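Local coordinates for actin-binding protein, cofilin/tropomyosin family protein, putative (Entamoeba histolytica, PDB 4LIZ), which binds actin filaments and stabilises them, and may contribute to phagocytosis and pseudopod formation, at residues S2-S7 with R95-I100; G11-V16 with N107-F112; V27-Q32 with L38-K43; I82-E87 with D122-D127; I100-V105 with E115-S120. All coordinates share one frame; numbering follows the deposited sequence. Where two conformers were deposited one is given.

Interaction 1: residues S2-S7 with R95-I100; sequences SGFDLS and RAVMSI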
# COMPACT_ATOMS: atom_id res chain seq x y z
N SER A 2 15.92 -3.86 7.65
CA SER A 2 15.71 -2.47 8.01
C SER A 2 15.83 -2.04 9.48
O SER A 2 15.98 -0.94 9.75
CB SER A 2 14.39 -1.96 7.45
OG SER A 2 13.33 -2.36 8.24
N GLY A 3 15.61 -2.94 10.39
CA GLY A 3 15.53 -2.62 11.79
C GLY A 3 14.20 -2.09 12.28
O GLY A 3 14.12 -1.58 13.36
N PHE A 4 13.18 -2.14 11.44
CA PHE A 4 11.87 -1.67 11.82
C PHE A 4 11.03 -2.84 12.34
O PHE A 4 11.12 -3.89 11.81
CB PHE A 4 11.16 -1.04 10.62
CG PHE A 4 11.42 0.41 10.46
CD1 PHE A 4 12.64 0.85 10.01
CD2 PHE A 4 10.50 1.32 10.80
CE1 PHE A 4 12.90 2.18 9.89
CE2 PHE A 4 10.75 2.65 10.67
CZ PHE A 4 11.96 3.08 10.22
N ASP A 5 10.24 -2.56 13.37
CA ASP A 5 9.24 -3.48 13.89
C ASP A 5 8.02 -3.47 12.94
O ASP A 5 7.37 -2.47 12.81
CB ASP A 5 8.88 -3.05 15.29
CG ASP A 5 7.68 -3.81 15.91
OD1 ASP A 5 7.17 -4.74 15.33
OD2 ASP A 5 7.39 -3.48 17.07
N LEU A 6 7.80 -4.62 12.34
CA LEU A 6 6.67 -4.84 11.38
C LEU A 6 5.52 -5.66 11.94
O LEU A 6 4.68 -6.16 11.21
CB LEU A 6 7.16 -5.46 10.05
CG LEU A 6 8.24 -4.74 9.28
CD1 LEU A 6 8.43 -5.37 7.91
CD2 LEU A 6 8.05 -3.26 9.26
N SER A 7 5.51 -5.81 13.29
CA SER A 7 4.49 -6.60 13.97
C SER A 7 3.04 -6.23 13.62
O SER A 7 2.14 -7.10 13.75
CB SER A 7 4.74 -6.60 15.47
OG SER A 7 4.67 -5.39 16.07
N ARG A 95 13.68 9.52 4.23
CA ARG A 95 13.61 9.19 2.82
C ARG A 95 14.56 8.04 2.40
O ARG A 95 14.18 7.19 1.65
CB ARG A 95 13.91 10.45 1.96
CG ARG A 95 13.04 11.70 2.15
CD ARG A 95 13.43 12.81 1.10
NE ARG A 95 12.52 13.89 1.21
CZ ARG A 95 11.35 13.88 0.58
NH1 ARG A 95 11.09 12.95 -0.23
NH2 ARG A 95 10.56 14.93 0.67
N ALA A 96 15.74 8.13 2.98
CA ALA A 96 16.78 7.13 2.59
C ALA A 96 16.47 5.76 3.02
O ALA A 96 17.03 4.83 2.40
CB ALA A 96 18.16 7.58 3.00
N VAL A 97 15.70 5.57 4.09
CA VAL A 97 15.37 4.21 4.57
C VAL A 97 14.30 3.56 3.74
O VAL A 97 14.04 2.36 3.87
CB VAL A 97 15.04 4.19 6.07
CG1 VAL A 97 13.56 4.51 6.31
CG2 VAL A 97 15.47 2.89 6.67
N MSE A 98 13.63 4.27 2.85
CA MSE A 98 12.52 3.78 2.12
C MSE A 98 12.76 2.47 1.44
O MSE A 98 12.01 1.48 1.54
CB MSE A 98 11.91 4.78 1.17
CG MSE A 98 10.90 4.23 0.22
SE MSE A 98 9.37 3.48 1.19
CE MSE A 98 8.06 4.90 0.97
N SER A 99 13.86 2.32 0.67
CA SER A 99 13.93 1.12 -0.07
C SER A 99 14.18 -0.10 0.83
O SER A 99 13.62 -1.18 0.54
CB SER A 99 15.10 1.15 -1.16
OG SER A 99 14.78 2.07 -2.21
N ILE A 100 15.05 -0.02 1.81
CA ILE A 100 15.36 -1.17 2.68
C ILE A 100 14.05 -1.50 3.50
O ILE A 100 13.70 -2.69 3.64
CB ILE A 100 16.58 -0.98 3.56
CG1 ILE A 100 17.03 -2.27 4.14
CG2 ILE A 100 16.45 0.11 4.54
CD1 ILE A 100 18.38 -2.23 4.77

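Interaction 2: residues G11-V16 with N107-F112; sequences GPVAEV and NVINNF. With NA (sodium ion), chain C.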
# COMPACT_ATOMS: atom_id res chain seq x y z
N GLY A 11 -1.38 -8.71 10.19
CA GLY A 11 -2.80 -8.81 10.52
C GLY A 11 -3.76 -8.14 9.55
O GLY A 11 -4.66 -8.72 8.94
N PRO A 12 -3.51 -6.81 9.37
CA PRO A 12 -4.36 -6.15 8.44
C PRO A 12 -4.22 -6.59 6.98
O PRO A 12 -5.16 -6.51 6.24
CB PRO A 12 -3.94 -4.64 8.58
CG PRO A 12 -3.34 -4.58 9.91
CD PRO A 12 -2.68 -5.89 10.19
N VAL A 13 -3.04 -7.00 6.55
CA VAL A 13 -2.83 -7.56 5.22
C VAL A 13 -3.74 -8.81 5.00
O VAL A 13 -4.41 -8.88 4.03
CB VAL A 13 -1.30 -7.85 5.05
CG1 VAL A 13 -1.07 -8.71 3.79
CG2 VAL A 13 -0.53 -6.52 4.96
N ALA A 14 -3.73 -9.65 6.03
CA ALA A 14 -4.60 -10.82 5.95
C ALA A 14 -6.10 -10.43 5.86
O ALA A 14 -6.90 -11.04 5.17
CB ALA A 14 -4.39 -11.70 7.15
N GLU A 15 -6.46 -9.35 6.62
CA GLU A 15 -7.82 -8.84 6.56
C GLU A 15 -8.23 -8.41 5.15
O GLU A 15 -9.33 -8.62 4.67
CB GLU A 15 -8.06 -7.76 7.59
CG GLU A 15 -7.92 -8.21 9.03
CD GLU A 15 -8.35 -7.13 9.94
OE1 GLU A 15 -7.57 -6.26 10.31
OE2 GLU A 15 -9.52 -7.18 10.37
N VAL A 16 -7.31 -7.63 4.49
CA VAL A 16 -7.58 -7.22 3.11
C VAL A 16 -7.76 -8.41 2.18
O VAL A 16 -8.74 -8.43 1.47
CB VAL A 16 -6.45 -6.26 2.64
CG1 VAL A 16 -6.57 -6.05 1.14
CG2 VAL A 16 -6.37 -4.95 3.36
N ASN A 107 8.28 -8.42 2.07
CA ASN A 107 8.26 -9.78 2.55
C ASN A 107 7.11 -10.26 3.41
O ASN A 107 6.83 -11.42 3.48
CB ASN A 107 9.53 -10.03 3.30
CG ASN A 107 10.68 -10.10 2.34
OD1 ASN A 107 10.47 -10.39 1.13
ND2 ASN A 107 11.87 -9.74 2.80
N VAL A 108 6.38 -9.33 3.94
CA VAL A 108 5.13 -9.65 4.62
C VAL A 108 3.98 -9.53 3.64
O VAL A 108 3.06 -10.40 3.66
CB VAL A 108 4.90 -8.69 5.83
CG1 VAL A 108 3.53 -8.96 6.53
CG2 VAL A 108 6.08 -8.68 6.75
N ILE A 109 3.97 -8.45 2.88
CA ILE A 109 2.95 -8.08 1.80
C ILE A 109 3.53 -8.64 0.51
O ILE A 109 4.10 -7.95 -0.37
CB ILE A 109 2.70 -6.58 1.61
CG1 ILE A 109 2.51 -5.94 2.91
CG2 ILE A 109 1.55 -6.34 0.58
CD1 ILE A 109 2.06 -4.50 2.78
N ASN A 110 3.46 -9.96 0.43
CA ASN A 110 3.94 -10.71 -0.71
C ASN A 110 2.95 -11.06 -1.77
O ASN A 110 3.34 -11.64 -2.73
CB ASN A 110 4.68 -11.96 -0.21
CG ASN A 110 3.84 -12.74 0.73
OD1 ASN A 110 2.69 -12.88 0.48
ND2 ASN A 110 4.39 -13.12 1.92
N ASN A 111 1.68 -10.73 -1.61
CA ASN A 111 0.65 -11.07 -2.59
C ASN A 111 0.15 -9.74 -3.20
O ASN A 111 -0.78 -9.09 -2.67
CB ASN A 111 -0.54 -11.74 -1.91
CG ASN A 111 -1.57 -12.25 -2.88
OD1 ASN A 111 -1.57 -11.97 -4.08
ND2 ASN A 111 -2.46 -13.05 -2.34
N PHE A 112 0.74 -9.29 -4.26
CA PHE A 112 0.26 -8.10 -4.96
C PHE A 112 0.43 -8.20 -6.46
O PHE A 112 1.42 -8.86 -6.94
CB PHE A 112 0.90 -6.79 -4.43
CG PHE A 112 2.38 -6.78 -4.50
CD1 PHE A 112 3.11 -7.18 -3.46
CD2 PHE A 112 3.02 -6.44 -5.71
CE1 PHE A 112 4.54 -7.25 -3.53
CE2 PHE A 112 4.41 -6.52 -5.82
CZ PHE A 112 5.14 -6.88 -4.72
NA NA C . -11.13 -8.26 3.28
O HOH W 1 -12.56 -8.31 1.39

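Interaction 3: residues V27-Q32 with L38-K43; sequences VVFGVQ and LVVDAK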
# COMPACT_ATOMS: atom_id res chain seq x y z
N VAL A 27 -5.65 -0.90 3.77
CA VAL A 27 -4.92 -0.45 4.89
C VAL A 27 -3.84 0.52 4.51
O VAL A 27 -3.28 0.34 3.40
CB VAL A 27 -4.37 -1.59 5.77
CG1 VAL A 27 -3.45 -2.50 4.94
CG2 VAL A 27 -3.67 -1.14 7.03
N VAL A 28 -3.63 1.53 5.33
CA VAL A 28 -2.50 2.47 5.20
C VAL A 28 -1.69 2.40 6.43
O VAL A 28 -2.26 2.51 7.54
CB VAL A 28 -3.00 3.89 4.88
CG1 VAL A 28 -1.81 4.86 4.78
CG2 VAL A 28 -3.84 3.95 3.65
N PHE A 29 -0.36 2.20 6.31
CA PHE A 29 0.55 2.19 7.39
C PHE A 29 1.40 3.43 7.45
O PHE A 29 1.85 3.94 6.39
CB PHE A 29 1.55 1.00 7.29
CG PHE A 29 0.90 -0.38 7.25
CD1 PHE A 29 0.43 -0.93 8.46
CD2 PHE A 29 0.70 -1.09 6.09
CE1 PHE A 29 -0.16 -2.18 8.42
CE2 PHE A 29 0.11 -2.35 6.12
CZ PHE A 29 -0.33 -2.86 7.30
N GLY A 30 1.54 3.94 8.63
CA GLY A 30 2.50 4.99 8.90
C GLY A 30 3.71 4.49 9.61
O GLY A 30 3.86 3.33 10.01
N VAL A 31 4.71 5.35 9.68
CA VAL A 31 6.03 4.99 10.15
C VAL A 31 6.38 5.83 11.35
O VAL A 31 6.43 7.07 11.23
CB VAL A 31 7.05 5.14 8.94
CG1 VAL A 31 8.46 4.76 9.39
CG2 VAL A 31 6.74 4.27 7.80
N GLN A 32 6.64 5.18 12.48
CA GLN A 32 7.16 5.83 13.69
C GLN A 32 8.64 5.46 13.84
O GLN A 32 9.13 4.46 13.36
CB GLN A 32 6.41 5.39 14.93
CG GLN A 32 4.96 5.78 14.90
CD GLN A 32 4.17 5.28 16.10
OE1 GLN A 32 4.70 4.53 16.97
NE2 GLN A 32 2.92 5.66 16.15
N LEU A 38 6.14 0.26 12.15
CA LEU A 38 4.99 0.62 11.38
C LEU A 38 3.71 0.54 12.25
O LEU A 38 3.61 -0.32 13.15
CB LEU A 38 4.83 -0.34 10.19
CG LEU A 38 5.47 0.18 8.88
CD1 LEU A 38 6.91 0.40 9.09
CD2 LEU A 38 5.18 -0.70 7.76
N VAL A 39 2.81 1.42 11.99
CA VAL A 39 1.50 1.45 12.68
C VAL A 39 0.42 1.56 11.65
O VAL A 39 0.63 2.03 10.51
CB VAL A 39 1.43 2.62 13.69
CG1 VAL A 39 2.54 2.37 14.77
CG2 VAL A 39 1.50 3.99 13.05
N VAL A 40 -0.81 1.23 12.02
CA VAL A 40 -1.94 1.47 11.14
C VAL A 40 -2.40 2.93 11.20
O VAL A 40 -2.78 3.39 12.24
CB VAL A 40 -3.13 0.58 11.51
CG1 VAL A 40 -4.36 0.97 10.73
CG2 VAL A 40 -2.77 -0.85 11.22
N ASP A 41 -2.34 3.61 10.07
CA ASP A 41 -2.93 4.93 9.93
C ASP A 41 -4.41 4.92 9.58
O ASP A 41 -5.14 5.71 10.05
CB ASP A 41 -2.18 5.76 8.87
CG ASP A 41 -0.82 6.25 9.33
OD1 ASP A 41 -0.49 6.15 10.48
OD2 ASP A 41 -0.10 6.72 8.46
N ALA A 42 -4.81 4.02 8.73
CA ALA A 42 -6.19 3.87 8.36
C ALA A 42 -6.50 2.42 7.91
O ALA A 42 -5.66 1.78 7.39
CB ALA A 42 -6.52 4.84 7.25
N LYS A 43 -7.73 1.96 8.09
CA LYS A 43 -8.11 0.66 7.72
C LYS A 43 -9.59 0.60 7.63
O LYS A 43 -10.27 1.19 8.49
CB LYS A 43 -7.60 -0.31 8.76
CG LYS A 43 -7.79 -1.74 8.32
CD LYS A 43 -7.28 -2.73 9.38
CE LYS A 43 -8.16 -2.82 10.70
NZ LYS A 43 -7.67 -3.86 11.67

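Interaction 4: residues I82-E87 with D122-D127; sequences ISWAGE and DDLVED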
# COMPACT_ATOMS: atom_id res chain seq x y z
N ILE A 82 1.32 0.06 -2.59
CA ILE A 82 1.86 1.40 -2.82
C ILE A 82 2.83 1.71 -1.75
O ILE A 82 2.62 1.58 -0.51
CB ILE A 82 0.74 2.46 -2.75
CG1 ILE A 82 -0.19 2.25 -3.92
CG2 ILE A 82 1.31 3.84 -2.64
CD1 ILE A 82 -1.56 2.89 -3.76
N SER A 83 4.04 2.22 -2.11
CA SER A 83 4.94 2.96 -1.23
C SER A 83 4.80 4.47 -1.46
O SER A 83 4.65 4.88 -2.61
CB SER A 83 6.40 2.45 -1.36
OG SER A 83 6.87 2.69 -2.66
N TRP A 84 4.83 5.25 -0.41
CA TRP A 84 4.55 6.66 -0.49
C TRP A 84 5.62 7.39 0.27
O TRP A 84 5.87 7.19 1.47
CB TRP A 84 3.18 7.00 0.18
CG TRP A 84 2.92 8.46 0.45
CD1 TRP A 84 3.13 9.09 1.56
CD2 TRP A 84 2.39 9.39 -0.51
NE1 TRP A 84 2.72 10.42 1.46
CE2 TRP A 84 2.24 10.60 0.17
CE3 TRP A 84 1.97 9.29 -1.83
CZ2 TRP A 84 1.72 11.74 -0.51
CZ3 TRP A 84 1.45 10.41 -2.50
CH2 TRP A 84 1.34 11.62 -1.81
N ALA A 85 6.27 8.42 -0.38
CA ALA A 85 7.23 9.31 0.21
C ALA A 85 6.81 10.70 -0.17
O ALA A 85 7.10 11.16 -1.28
CB ALA A 85 8.67 9.05 -0.33
N GLY A 86 6.09 11.37 0.72
CA GLY A 86 5.54 12.68 0.44
C GLY A 86 6.66 13.71 0.18
O GLY A 86 7.74 13.58 0.79
N GLU A 87 6.26 14.69 -0.62
CA GLU A 87 7.28 15.70 -1.03
C GLU A 87 7.62 16.62 0.10
O GLU A 87 8.67 17.33 0.01
CB GLU A 87 6.84 16.43 -2.27
CG GLU A 87 6.98 15.44 -3.42
CD GLU A 87 6.40 15.91 -4.76
OE1 GLU A 87 5.82 17.03 -4.84
OE2 GLU A 87 6.49 15.12 -5.75
N ASP A 122 -0.97 12.85 -7.73
CA ASP A 122 -1.08 12.69 -9.14
C ASP A 122 -0.46 11.42 -9.65
O ASP A 122 -0.67 11.10 -10.75
CB ASP A 122 -0.42 13.88 -9.88
CG ASP A 122 -1.11 15.24 -9.59
OD1 ASP A 122 -2.31 15.30 -9.38
OD2 ASP A 122 -0.43 16.28 -9.62
N ASP A 123 0.36 10.75 -8.85
CA ASP A 123 0.95 9.50 -9.24
C ASP A 123 -0.04 8.36 -9.12
O ASP A 123 0.25 7.30 -9.52
CB ASP A 123 2.17 9.15 -8.34
CG ASP A 123 3.37 10.07 -8.56
OD1 ASP A 123 3.49 10.58 -9.67
OD2 ASP A 123 4.11 10.27 -7.64
N LEU A 124 -1.17 8.61 -8.47
CA LEU A 124 -2.11 7.55 -8.12
C LEU A 124 -3.50 7.84 -8.69
O LEU A 124 -4.26 8.57 -8.13
CB LEU A 124 -2.20 7.42 -6.58
CG LEU A 124 -0.89 7.07 -5.85
CD1 LEU A 124 -1.10 7.22 -4.36
CD2 LEU A 124 -0.46 5.66 -6.20
N VAL A 125 -3.77 7.20 -9.79
CA VAL A 125 -4.95 7.53 -10.64
C VAL A 125 -5.60 6.26 -10.95
O VAL A 125 -5.07 5.35 -11.58
CB VAL A 125 -4.56 8.33 -11.89
CG1 VAL A 125 -5.78 8.60 -12.81
CG2 VAL A 125 -3.85 9.56 -11.54
N GLU A 126 -6.89 6.16 -10.63
CA GLU A 126 -7.59 4.89 -10.77
C GLU A 126 -7.54 4.28 -12.17
O GLU A 126 -7.29 3.14 -12.33
CB GLU A 126 -9.08 5.09 -10.38
CG GLU A 126 -9.98 3.89 -10.67
CD GLU A 126 -9.67 2.66 -9.83
OE1 GLU A 126 -9.19 2.83 -8.74
OE2 GLU A 126 -9.92 1.55 -10.29
N ASP A 127 -7.77 5.08 -13.19
CA ASP A 127 -7.76 4.53 -14.52
C ASP A 127 -6.37 4.02 -14.95
O ASP A 127 -6.27 3.17 -15.71
CB ASP A 127 -8.44 5.46 -15.56
CG ASP A 127 -7.60 6.67 -15.96
OD1 ASP A 127 -7.83 7.75 -15.48
OD2 ASP A 127 -6.71 6.45 -16.78

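Interaction 5: residues I100-V105 with E115-S120; sequences ILKGDV and ELHATS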
# COMPACT_ATOMS: atom_id res chain seq x y z
N ILE A 100 15.05 -0.02 1.81
CA ILE A 100 15.36 -1.17 2.68
C ILE A 100 14.05 -1.50 3.50
O ILE A 100 13.70 -2.69 3.64
CB ILE A 100 16.58 -0.98 3.56
CG1 ILE A 100 17.03 -2.27 4.14
CG2 ILE A 100 16.45 0.11 4.54
CD1 ILE A 100 18.38 -2.23 4.77
N LEU A 101 13.33 -0.46 3.93
CA LEU A 101 12.09 -0.71 4.72
C LEU A 101 11.09 -1.35 3.78
O LEU A 101 10.37 -2.30 4.15
CB LEU A 101 11.62 0.55 5.25
CG LEU A 101 10.27 0.52 6.03
CD1 LEU A 101 10.29 -0.54 7.10
CD2 LEU A 101 10.01 1.88 6.60
N LYS A 102 10.89 -0.84 2.58
CA LYS A 102 9.98 -1.37 1.56
C LYS A 102 10.24 -2.85 1.31
O LYS A 102 9.32 -3.64 1.17
CB LYS A 102 10.15 -0.55 0.27
CG LYS A 102 9.28 -0.95 -0.84
CD LYS A 102 9.83 -0.33 -2.22
CE LYS A 102 9.91 1.14 -2.21
NZ LYS A 102 10.28 1.68 -3.54
N GLY A 103 11.52 -3.25 1.22
CA GLY A 103 11.85 -4.62 0.99
C GLY A 103 11.33 -5.49 2.13
O GLY A 103 10.80 -6.60 1.87
N ASP A 104 11.52 -5.05 3.35
CA ASP A 104 11.05 -5.80 4.55
C ASP A 104 9.51 -5.86 4.47
O ASP A 104 8.90 -6.94 4.75
CB ASP A 104 11.48 -5.16 5.77
CG ASP A 104 12.97 -5.38 6.12
OD1 ASP A 104 13.65 -6.15 5.43
OD2 ASP A 104 13.31 -4.82 7.13
N VAL A 105 8.84 -4.77 4.15
CA VAL A 105 7.39 -4.74 4.10
C VAL A 105 6.88 -5.69 3.04
O VAL A 105 5.92 -6.44 3.25
CB VAL A 105 6.88 -3.32 3.86
CG1 VAL A 105 5.37 -3.30 3.48
CG2 VAL A 105 7.18 -2.42 5.02
N GLU A 115 2.83 -2.95 -7.97
CA GLU A 115 3.53 -2.15 -7.03
C GLU A 115 3.79 -0.78 -7.61
O GLU A 115 4.21 -0.66 -8.79
CB GLU A 115 4.92 -2.77 -6.69
CG GLU A 115 5.81 -1.86 -5.91
CD GLU A 115 7.14 -2.46 -5.45
OE1 GLU A 115 7.39 -3.66 -5.82
OE2 GLU A 115 7.86 -1.74 -4.77
N LEU A 116 3.49 0.26 -6.86
CA LEU A 116 3.64 1.65 -7.29
C LEU A 116 4.40 2.39 -6.24
O LEU A 116 4.14 2.24 -5.00
CB LEU A 116 2.31 2.36 -7.46
CG LEU A 116 1.30 1.58 -8.30
CD1 LEU A 116 -0.18 1.79 -7.99
CD2 LEU A 116 1.75 1.73 -9.72
N HIS A 117 5.33 3.25 -6.59
CA HIS A 117 5.91 4.17 -5.73
C HIS A 117 5.39 5.59 -6.07
O HIS A 117 5.47 6.02 -7.27
CB HIS A 117 7.48 4.22 -5.81
CG HIS A 117 8.10 5.16 -4.87
ND1 HIS A 117 8.02 5.07 -3.50
CD2 HIS A 117 8.74 6.34 -5.09
CE1 HIS A 117 8.61 6.07 -2.92
NE2 HIS A 117 9.06 6.86 -3.88
N ALA A 118 4.93 6.34 -5.10
CA ALA A 118 4.32 7.63 -5.36
C ALA A 118 4.88 8.64 -4.39
O ALA A 118 5.22 8.40 -3.24
CB ALA A 118 2.78 7.52 -5.14
N THR A 119 4.99 9.87 -4.90
CA THR A 119 5.42 11.00 -4.12
C THR A 119 4.37 12.14 -4.14
O THR A 119 4.46 13.02 -3.38
CB THR A 119 6.81 11.55 -4.58
OG1 THR A 119 6.68 12.11 -5.87
CG2 THR A 119 7.87 10.43 -4.56
N SER A 120 3.41 12.01 -5.02
CA SER A 120 2.34 12.95 -5.17
C SER A 120 1.04 12.18 -5.47
O SER A 120 1.08 11.14 -6.01
CB SER A 120 2.69 13.88 -6.34
OG SER A 120 1.63 14.29 -7.05
O HOH W 2 7.81 0.96 -4.72

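Interaction 1: residues S2-S7 with R95-I100
I100 meets S2 with CG1 swung anti to its backbone N (chi1 -165°), which lays CG1 4.0 Å from the N of S2. The other branch of I100, CG2, stands 4.1 Å from S2 CB. S2 turns OG between its own N and carbonyl carbon. This leaves CB to meet the helix and brings OG back over its own chain. There OG accepts from the N of F4 at 3.2 Å, with an N-H...O angle of 154°, and closes an ST turn. G3 sits in the middle of that turn with a positive phi. The same OG is hydrogen-bonded to D104, one helical turn beyond I100. The N-terminal arm of this ADF-family fold is thus laid along the long helix 92-108. In ADF/cofilin relatives the N-terminal region and this helix both take part in binding actin, and the same may hold here. Further along the arm, F4 and V97 approach from opposite directions. CE1 of the F4 ring meets V97 CG2 at 4.2 Å, obliquely to the ring plane. F4 also leans on L101 and L38, and so bridges helix and sheet. Past F4 the arm leaves segment 95-100. D5 folds it into an Asx turn, with OD1 taking the N of S7 at 2.8 Å, nearly along the C-O axis. The hydroxyl of S7 reaches the same oxygen at 2.7 Å, on its syn side, 25° out of the carboxylate plane.

Interaction 2: residues G11-V16 with N107-F112
V13 and I109 join helix 10-17 to the turn that leaves helix 92-108, two helices that cover the same face of the central sheet in this ADF-family fold. V13 contributes the largest share of the buried surface. Its CG1 is anti to the backbone N (chi1 168°), which leaves CG2 to reach across the gap. CG2 lands 3.7 Å from I109 CG1 and 3.9 Å from I109 CD1, so one methyl rests against the outer part of the isoleucine chain. The two side chains cross obliquely. V108 adds little: its carbonyl O is 4.5 Å from V13 CG1. That oxygen sits where the helix runs out, and it accepts a weak bond from the N of N110. Beyond it the chain is loop, and the O of I109 lies in the plane of the F112 ring, at its edge. Y64 of strand 60-69 touches both V13 and I109. V9 touches V108 and I109. At the far end of the short helix the chain holds a sodium ion. The carbonyl oxygens of D18, N21 and V24 bind it, a water lies 2.4 Å from it, and E15 O completes the site at 2.3 Å.

Interaction 3: residues V27-Q32 with L38-K43
V28 faces two residues of the next strand, D41 and A42, in a classic beta bulge of an antiparallel hairpin. Its carbonyl O takes D41 N at 2.8 Å and A42 N at 3.2 Å, both from the same side of the carbonyl plane. The extra residue shifts the register by one between V28 and F29. It also turns the corner that directs D41 back onto the partner strand. G30 provides the hollow for it: D41 OD2 rests 3.2 Å from G30 CA. That carboxylate oxygen is held by Q61 and by a buffer molecule probably taken up from the crystallisation liquor. At F29, V27 CG2 sits 3.8 Å above one face of the ring, toward the rim. V40 CG2 meets CE1 obliquely at 4.1 Å, and V39 O lies at the ring edge near its plane. Next to them L38 CD2 touches F29 CB, while its other methyl, CD1, lies beside V31 CG2. On the opposite face the Q32 chain is extended beyond CG. This side chain crosses that of V39 at about a right angle, with Q32 NE2 3.6 Å from V39 CG1. The amide end thus lies against V39, on the outermost strand. The hairpin forms one side of the sheet. Strand 60-69 continues it beyond V27 and F29, helix 10-17 covers V27 and V40, and helix 92-108 packs on L38.

Interaction 4: residues I82-E87 with D122-D127
I82 and L124 reach toward each other and meet tip to tip, and this is the close part of the contact. L124 CD2 stands 3.9 Å from I82 CD1 and 4.1 Å from I82 CG1. L124 has CG anti to its carbonyl carbon (chi1 -60°), which aims the fork of the side chain at the strand. The second methyl, CD1, comes obliquely to CZ3 of the W84 indole at 4.5 Å, a looser touch. L124 therefore sits astride two residues of strand 76-85 that point to the same side. The W84 ring is fixed from other directions: G86 N lies 3.6 Å above one face, toward the rim, and NE1 is hydrogen-bonded to the O of K56. All three touching residues are buried. Toward solvent the two segments drift apart. E87 OE2 and D123 OD2 stay 5.7 Å from each other. Each has its own partners instead. E87 OE2 is hydrogen-bonded to T119 OG1, and D123 OD2 takes the backbone N of T119 and S120. V125 follows at the N-cap position of helix 126-137. In this ADF-family fold L124 lies between strand 114-118 and that helix, and packs on the sheet face of I82 and W84, opposite helix 92-108. A118 of strand 114-118 flanks it, L55 after helix 48-54 packs beside it, and Y65 of strand 60-69 touches I82.

Interaction 5: residues I100-V105 with E115-S120
K102 stands on a helix, just past its kink at S99 and I100, and faces E115 and H117 on a strand, with the backbones well apart. The nearest CA atoms, those of K102 and H117, are 10.0 Å from each other. Within the helix D104 N bonds I100 O, and V105 N bonds L101 O at 2.9 Å. Residues 115-118 are extended, and E115 and H117 bring their side chains to the helix. K102 and E115 both reach into the gap. The lysine CG is anti to the backbone N (chi1 -179°), and this extended first part carries CD to 3.5 Å from E115 OE2, where it lies against the carboxylate oxygen. The bend at chi3 (-59°) then turns CE and NZ. The charges do not meet directly: K102 NZ and E115 OE2 are 4.4 Å apart. A water joins them. It accepts from K102 NZ at 2.8 Å and donates to E115 OE2 at 2.7 Å. The contact lies in a beta-alpha-beta unit: strand 76-85, helix 92-108, then strand 114-118, parallel to the first. It links the helix to the last strand, which forms one edge of the sheet. On the first strand, K102 touches S83 and E115 touches F81. K102 NZ also lies 4.1 Å from H117 ND1, obliquely to the ring. That is not a bond. ND1 is hydrogen-bonded to S83 OG, which ties the imidazole to the neighbouring strand. The glutamate has a second partner too: its OE1 forms a salt bridge with K106, one turn further along the helix.

Overall arrangement
Starting from the N terminus, interaction 1 ties the leading arm to helix 92-108, and interaction 2 ties helix 10-17 to the end of the same helix. Their segments alternate, so the two loops cross. Interaction 3 is the short hairpin 26-32/37-44, nested inside both. Its L38 meets the arm and the long helix, and its K43 forms a salt bridge with E15. Interaction 4 opens on strand 76-85, crosses interactions 1 and 2, and closes at the start of helix 126-137 on the opposite face of the sheet. Interaction 5 is nested within it, crosses interaction 2, and follows interaction 1 in series, sharing I100. The neighbouring strands 76-85 and 114-118 join interactions 4 and 5.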